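Local coordinates for protein endonuclease PI-MtuI (Mycobacterium tuberculosis, PDB 2IMZ) that is the protein-splicing domain of the RecA intein, which probably cuts itself out of its precursor and joins the flanking protein pieces, at residues A[51-59]-A[66-74]. The protein carries 1 engineered substitution. Residues are numbered along the deposited sequence; the frame is centred on the assembly and turned at random.
Sequences QGTRDVIGL and ILWATPDHK. Engineered in segment 66-74: Leu67 (natural residue Val).
Trp68 holds CG anti to its carbonyl carbon, beside the backbone N (chi1 -73°), and a chi2 of 101° turns the indole over Gly58, its non-hydrogen-bonded partner across an antiparallel beta hairpin of the Hint (intein) fold. Gly58 CA sits over one face of the six-membered ring, 3.8 Å from its centroid, a CH-pi contact made directly with a backbone that carries no CB. Trp68 CZ3 comes within 3.4 Å of Gly58 N. Val56 crosses the indole at about a right angle, its CG2 4.2 Å from Trp68 CE3, while Arg144 of strand 134-153 makes a cation-pi contact with the ring. The hairpin is a worked example of hydrogen-bonded pairs flanking such a packed position: Ile57 with Ala69 and Leu59 with Leu67, each joined by two backbone bonds. Ala69 N meets Ile57 O nearly head-on, with a C=O...N angle of 165°. The engineered Leu67 touches Val166 on the sheet face opposite Trp68, which it shares with Leu59.

Beyond Ala69 the chain makes a type I turn from Thr70 to His73, the block B TxxH motif of inteins. Thr70 CG2 packs against Arg54 CB and CD, whereas its OG1 donates to Asp72 OD1. Thr70 OG1 and His73 ND1 both bond N of the modified Cys1, consistent with a role at the N-terminal splice junction. A water accepts from Arg54 NH1 and donates to Asp72 OD1, 2.9 Å from the water oxygen; Arg54 NH1 also forms a salt bridge with Asp72 OD1 of the second subunit. Arg54 NE donates to Gln51 O, 3.0 Å away in the guanidinium plane.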
ATOM      1  N   GLN A  51      -4.851  11.067  -6.641  1.00 21.00           N
ATOM      2  CA  GLN A  51      -4.396  10.207  -7.725  1.00 21.70           C
ATOM      3  C   GLN A  51      -4.937  10.472  -9.125  1.00 21.85           C
ATOM      4  O   GLN A  51      -4.648   9.712 -10.052  1.00 22.86           O
ATOM      5  CB  GLN A  51      -4.669   8.751  -7.342  1.00 21.82           C
ATOM      6  CG  GLN A  51      -4.168   8.377  -5.952  1.00 21.04           C
ATOM      7  CD  GLN A  51      -2.655   8.389  -5.841  1.00 21.63           C
ATOM      8  OE1 GLN A  51      -2.039   7.379  -5.498  1.00 25.28           O
ATOM      9  NE2 GLN A  51      -2.048   9.532  -6.127  1.00 21.72           N
ATOM     10  N   GLY A  52      -5.717  11.537  -9.283  1.00 22.32           N
ATOM     11  CA  GLY A  52      -6.266  11.857 -10.588  1.00 24.15           C
ATOM     12  C   GLY A  52      -7.413  10.957 -11.007  1.00 24.92           C
ATOM     13  O   GLY A  52      -7.852  10.097 -10.243  1.00 25.42           O
ATOM     14  N   THR A  53      -7.897  11.148 -12.230  1.00 25.59           N
ATOM     15  CA  THR A  53      -9.004  10.352 -12.744  1.00 24.50           C
ATOM     16  C   THR A  53      -8.540   9.002 -13.268  1.00 24.45           C
ATOM     17  O   THR A  53      -7.603   8.917 -14.066  1.00 23.43           O
ATOM     18  CB  THR A  53      -9.743  11.096 -13.869  1.00 24.89           C
ATOM     19  OG1 THR A  53     -10.265  12.327 -13.359  1.00 25.73           O
ATOM     20  CG2 THR A  53     -10.892  10.250 -14.400  1.00 26.24           C
ATOM     21  N   ARG A  54      -9.207   7.946 -12.814  1.00 22.09           N
ATOM     22  CA  ARG A  54      -8.877   6.585 -13.219  1.00 22.80           C
ATOM     23  C   ARG A  54     -10.149   5.760 -13.358  1.00 20.92           C
ATOM     24  O   ARG A  54     -11.232   6.205 -12.982  1.00 21.70           O
ATOM     25  CB  ARG A  54      -7.971   5.928 -12.173  1.00 22.06           C
ATOM     26  CG  ARG A  54      -6.745   6.743 -11.810  1.00 22.19           C
ATOM     27  CD  ARG A  54      -5.812   5.966 -10.902  1.00 22.98           C
ATOM     28  NE  ARG A  54      -4.662   6.772 -10.507  1.00 24.56           N
ATOM     29  CZ  ARG A  54      -3.484   6.272 -10.147  1.00 25.50           C
ATOM     30  NH1 ARG A  54      -3.293   4.960 -10.138  1.00 26.77           N
ATOM     31  NH2 ARG A  54      -2.497   7.085  -9.797  1.00 27.16           N
ATOM     32  N   ASP A  55     -10.013   4.558 -13.905  1.00 21.00           N
ATOM     33  CA  ASP A  55     -11.158   3.670 -14.060  1.00 20.97           C
ATOM     34  C   ASP A  55     -11.383   2.976 -12.724  1.00 19.64           C
ATOM     35  O   ASP A  55     -10.444   2.453 -12.127  1.00 18.90           O
ATOM     36  CB  ASP A  55     -10.896   2.603 -15.128  1.00 23.47           C
ATOM     37  CG  ASP A  55     -10.663   3.189 -16.499  1.00 24.92           C
ATOM     38  OD1 ASP A  55     -11.446   4.067 -16.908  1.00 27.75           O
ATOM     39  OD2 ASP A  55      -9.701   2.764 -17.173  1.00 29.43           O
ATOM     40  N   VAL A  56     -12.626   2.974 -12.260  1.00 18.97           N
ATOM     41  CA  VAL A  56     -12.953   2.321 -10.998  1.00 17.81           C
ATOM     42  C   VAL A  56     -14.155   1.412 -11.177  1.00 17.98           C
ATOM     43  O   VAL A  56     -15.040   1.693 -11.984  1.00 18.93           O
ATOM     44  CB  VAL A  56     -13.300   3.339  -9.892  1.00 16.42           C
ATOM     45  CG1 VAL A  56     -12.075   4.151  -9.525  1.00 14.79           C
ATOM     46  CG2 VAL A  56     -14.430   4.252 -10.362  1.00 18.36           C
ATOM     47  N   ILE A  57     -14.173   0.315 -10.428  1.00 17.47           N
ATOM     48  CA  ILE A  57     -15.294  -0.608 -10.475  1.00 16.30           C
ATOM     49  C   ILE A  57     -15.997  -0.512  -9.126  1.00 15.75           C
ATOM     50  O   ILE A  57     -15.448   0.057  -8.181  1.00 14.80           O
ATOM     51  CB  ILE A  57     -14.837  -2.063 -10.773  1.00 17.21           C
ATOM     52  CG1 ILE A  57     -13.754  -2.521  -9.793  1.00 17.70           C
ATOM     53  CG2 ILE A  57     -14.334  -2.147 -12.206  1.00 18.14           C
ATOM     54  CD1 ILE A  57     -14.291  -3.000  -8.459  1.00 17.07           C
ATOM     55  N   GLY A  58     -17.209  -1.048  -9.040  1.00 15.11           N
ATOM     56  CA  GLY A  58     -17.956  -0.962  -7.798  1.00 14.37           C
ATOM     57  C   GLY A  58     -18.358  -2.279  -7.174  1.00 14.87           C
ATOM     58  O   GLY A  58     -18.711  -3.239  -7.864  1.00 14.99           O
ATOM     59  N   LEU A  59     -18.308  -2.320  -5.847  1.00 13.47           N
ATOM     60  CA  LEU A  59     -18.678  -3.511  -5.101  1.00 13.56           C
ATOM     61  C   LEU A  59     -19.705  -3.131  -4.049  1.00 13.63           C
ATOM     62  O   LEU A  59     -19.371  -2.452  -3.075  1.00 13.11           O
ATOM     63  CB  LEU A  59     -17.445  -4.116  -4.418  1.00 13.68           C
ATOM     64  CG  LEU A  59     -16.258  -4.469  -5.326  1.00 13.50           C
ATOM     65  CD1 LEU A  59     -15.093  -4.961  -4.477  1.00 16.82           C
ATOM     66  CD2 LEU A  59     -16.675  -5.532  -6.331  1.00 18.09           C
ATOM     67  N   ILE A  66     -21.247   0.859  -0.919  1.00 12.84           N
ATOM     68  CA  ILE A  66     -20.678   0.547  -2.222  1.00 13.72           C
ATOM     69  C   ILE A  66     -19.261   1.077  -2.307  1.00 11.85           C
ATOM     70  O   ILE A  66     -19.027   2.281  -2.243  1.00 11.86           O
ATOM     71  CB  ILE A  66     -21.485   1.157  -3.390  1.00 15.38           C
ATOM     72  CG1 ILE A  66     -22.896   0.566  -3.427  1.00 19.37           C
ATOM     73  CG2 ILE A  66     -20.773   0.862  -4.712  1.00 18.01           C
ATOM     74  CD1 ILE A  66     -23.752   1.087  -4.578  1.00 21.47           C
ATOM     75  N   LEU A  67     -18.314   0.163  -2.444  1.00 12.88           N
ATOM     76  CA  LEU A  67     -16.915   0.539  -2.546  1.00 11.53           C
ATOM     77  C   LEU A  67     -16.539   0.723  -4.014  1.00 11.78           C
ATOM     78  O   LEU A  67     -16.625  -0.216  -4.803  1.00 12.42           O
ATOM     79  CB  LEU A  67     -16.039  -0.548  -1.926  1.00 12.02           C
ATOM     80  CG  LEU A  67     -14.524  -0.332  -2.001  1.00 11.90           C
ATOM     81  CD1 LEU A  67     -14.125   0.880  -1.163  1.00 13.34           C
ATOM     82  CD2 LEU A  67     -13.816  -1.574  -1.511  1.00 11.88           C
ATOM     83  N   TRP A  68     -16.146   1.940  -4.376  1.00 11.62           N
ATOM     84  CA  TRP A  68     -15.713   2.237  -5.739  1.00 12.60           C
ATOM     85  C   TRP A  68     -14.195   2.368  -5.683  1.00 12.95           C
ATOM     86  O   TRP A  68     -13.665   3.270  -5.035  1.00 12.83           O
ATOM     87  CB  TRP A  68     -16.318   3.550  -6.242  1.00 14.41           C
ATOM     88  CG  TRP A  68     -17.785   3.467  -6.564  1.00 15.84           C
ATOM     89  CD1 TRP A  68     -18.822   3.897  -5.790  1.00 15.39           C
ATOM     90  CD2 TRP A  68     -18.367   2.931  -7.754  1.00 15.35           C
ATOM     91  NE1 TRP A  68     -20.020   3.665  -6.430  1.00 17.04           N
ATOM     92  CE2 TRP A  68     -19.768   3.072  -7.638  1.00 15.30           C
ATOM     93  CE3 TRP A  68     -17.841   2.343  -8.913  1.00 16.51           C
ATOM     94  CZ2 TRP A  68     -20.651   2.647  -8.639  1.00 17.62           C
ATOM     95  CZ3 TRP A  68     -18.720   1.919  -9.907  1.00 17.29           C
ATOM     96  CH2 TRP A  68     -20.108   2.076  -9.761  1.00 17.21           C
ATOM     97  N   ALA A  69     -13.493   1.462  -6.353  1.00 12.29           N
ATOM     98  CA  ALA A  69     -12.037   1.489  -6.335  1.00 11.62           C
ATOM     99  C   ALA A  69     -11.471   1.008  -7.658  1.00 13.38           C
ATOM    100  O   ALA A  69     -12.175   0.386  -8.453  1.00 13.06           O
ATOM    101  CB  ALA A  69     -11.525   0.603  -5.202  1.00 13.00           C
ATOM    102  N   THR A  70     -10.200   1.308  -7.896  1.00 14.62           N
ATOM    103  CA  THR A  70      -9.547   0.859  -9.113  1.00 14.90           C
ATOM    104  C   THR A  70      -9.489  -0.658  -9.010  1.00 16.13           C
ATOM    105  O   THR A  70      -9.379  -1.208  -7.914  1.00 14.78           O
ATOM    106  CB  THR A  70      -8.121   1.422  -9.221  1.00 16.00           C
ATOM    107  OG1 THR A  70      -7.384   1.087  -8.039  1.00 15.90           O
ATOM    108  CG2 THR A  70      -8.162   2.937  -9.387  1.00 15.61           C
ATOM    109  N   PRO A  71      -9.576  -1.361 -10.147  1.00 17.51           N
ATOM    110  CA  PRO A  71      -9.529  -2.825 -10.095  1.00 18.34           C
ATOM    111  C   PRO A  71      -8.295  -3.423  -9.418  1.00 18.16           C
ATOM    112  O   PRO A  71      -8.329  -4.565  -8.958  1.00 18.95           O
ATOM    113  CB  PRO A  71      -9.655  -3.232 -11.567  1.00 19.74           C
ATOM    114  CG  PRO A  71      -9.157  -2.029 -12.315  1.00 21.25           C
ATOM    115  CD  PRO A  71      -9.724  -0.880 -11.530  1.00 19.29           C
ATOM    116  N   ASP A  72      -7.213  -2.654  -9.336  1.00 16.60           N
ATOM    117  CA  ASP A  72      -5.994  -3.161  -8.717  1.00 18.36           C
ATOM    118  C   ASP A  72      -5.880  -2.825  -7.234  1.00 17.11           C
ATOM    119  O   ASP A  72      -4.880  -3.151  -6.598  1.00 18.28           O
ATOM    120  CB  ASP A  72      -4.763  -2.636  -9.465  1.00 20.28           C
ATOM    121  CG  ASP A  72      -4.550  -1.150  -9.275  1.00 24.43           C
ATOM    122  OD1 ASP A  72      -5.549  -0.405  -9.220  1.00 24.56           O
ATOM    123  OD2 ASP A  72      -3.381  -0.726  -9.197  1.00 29.77           O
ATOM    124  N   HIS A  73      -6.897  -2.179  -6.673  1.00 15.00           N
ATOM    125  CA  HIS A  73      -6.840  -1.844  -5.257  1.00 14.76           C
ATOM    126  C   HIS A  73      -7.033  -3.116  -4.436  1.00 14.24           C
ATOM    127  O   HIS A  73      -7.951  -3.893  -4.696  1.00 15.06           O
ATOM    128  CB  HIS A  73      -7.923  -0.835  -4.887  1.00 14.52           C
ATOM    129  CG  HIS A  73      -7.639  -0.106  -3.611  1.00 15.20           C
ATOM    130  ND1 HIS A  73      -7.034   1.130  -3.584  1.00 14.04           N
ATOM    131  CD2 HIS A  73      -7.810  -0.471  -2.318  1.00 13.25           C
ATOM    132  CE1 HIS A  73      -6.840   1.498  -2.329  1.00 14.49           C
ATOM    133  NE2 HIS A  73      -7.302   0.543  -1.541  1.00 13.48           N
ATOM    134  N   LYS A  74      -6.168  -3.327  -3.448  1.00 13.06           N
ATOM    135  CA  LYS A  74      -6.254  -4.522  -2.611  1.00 14.37           C
ATOM    136  C   LYS A  74      -7.303  -4.425  -1.512  1.00 13.05           C
ATOM    137  O   LYS A  74      -7.391  -3.423  -0.800  1.00 11.96           O
ATOM    138  CB  LYS A  74      -4.895  -4.836  -1.977  1.00 15.61           C
ATOM    139  CG  LYS A  74      -3.866  -5.409  -2.938  1.00 23.02           C
ATOM    140  CD  LYS A  74      -3.249  -4.336  -3.802  1.00 27.57           C
ATOM    141  CE  LYS A  74      -2.087  -4.900  -4.597  1.00 31.03           C
ATOM    142  NZ  LYS A  74      -1.118  -5.598  -3.716  1.00 32.34           N
TER
HETATM  143  O   HOH W   1      -4.628   2.245 -10.128  1.00 39.83           O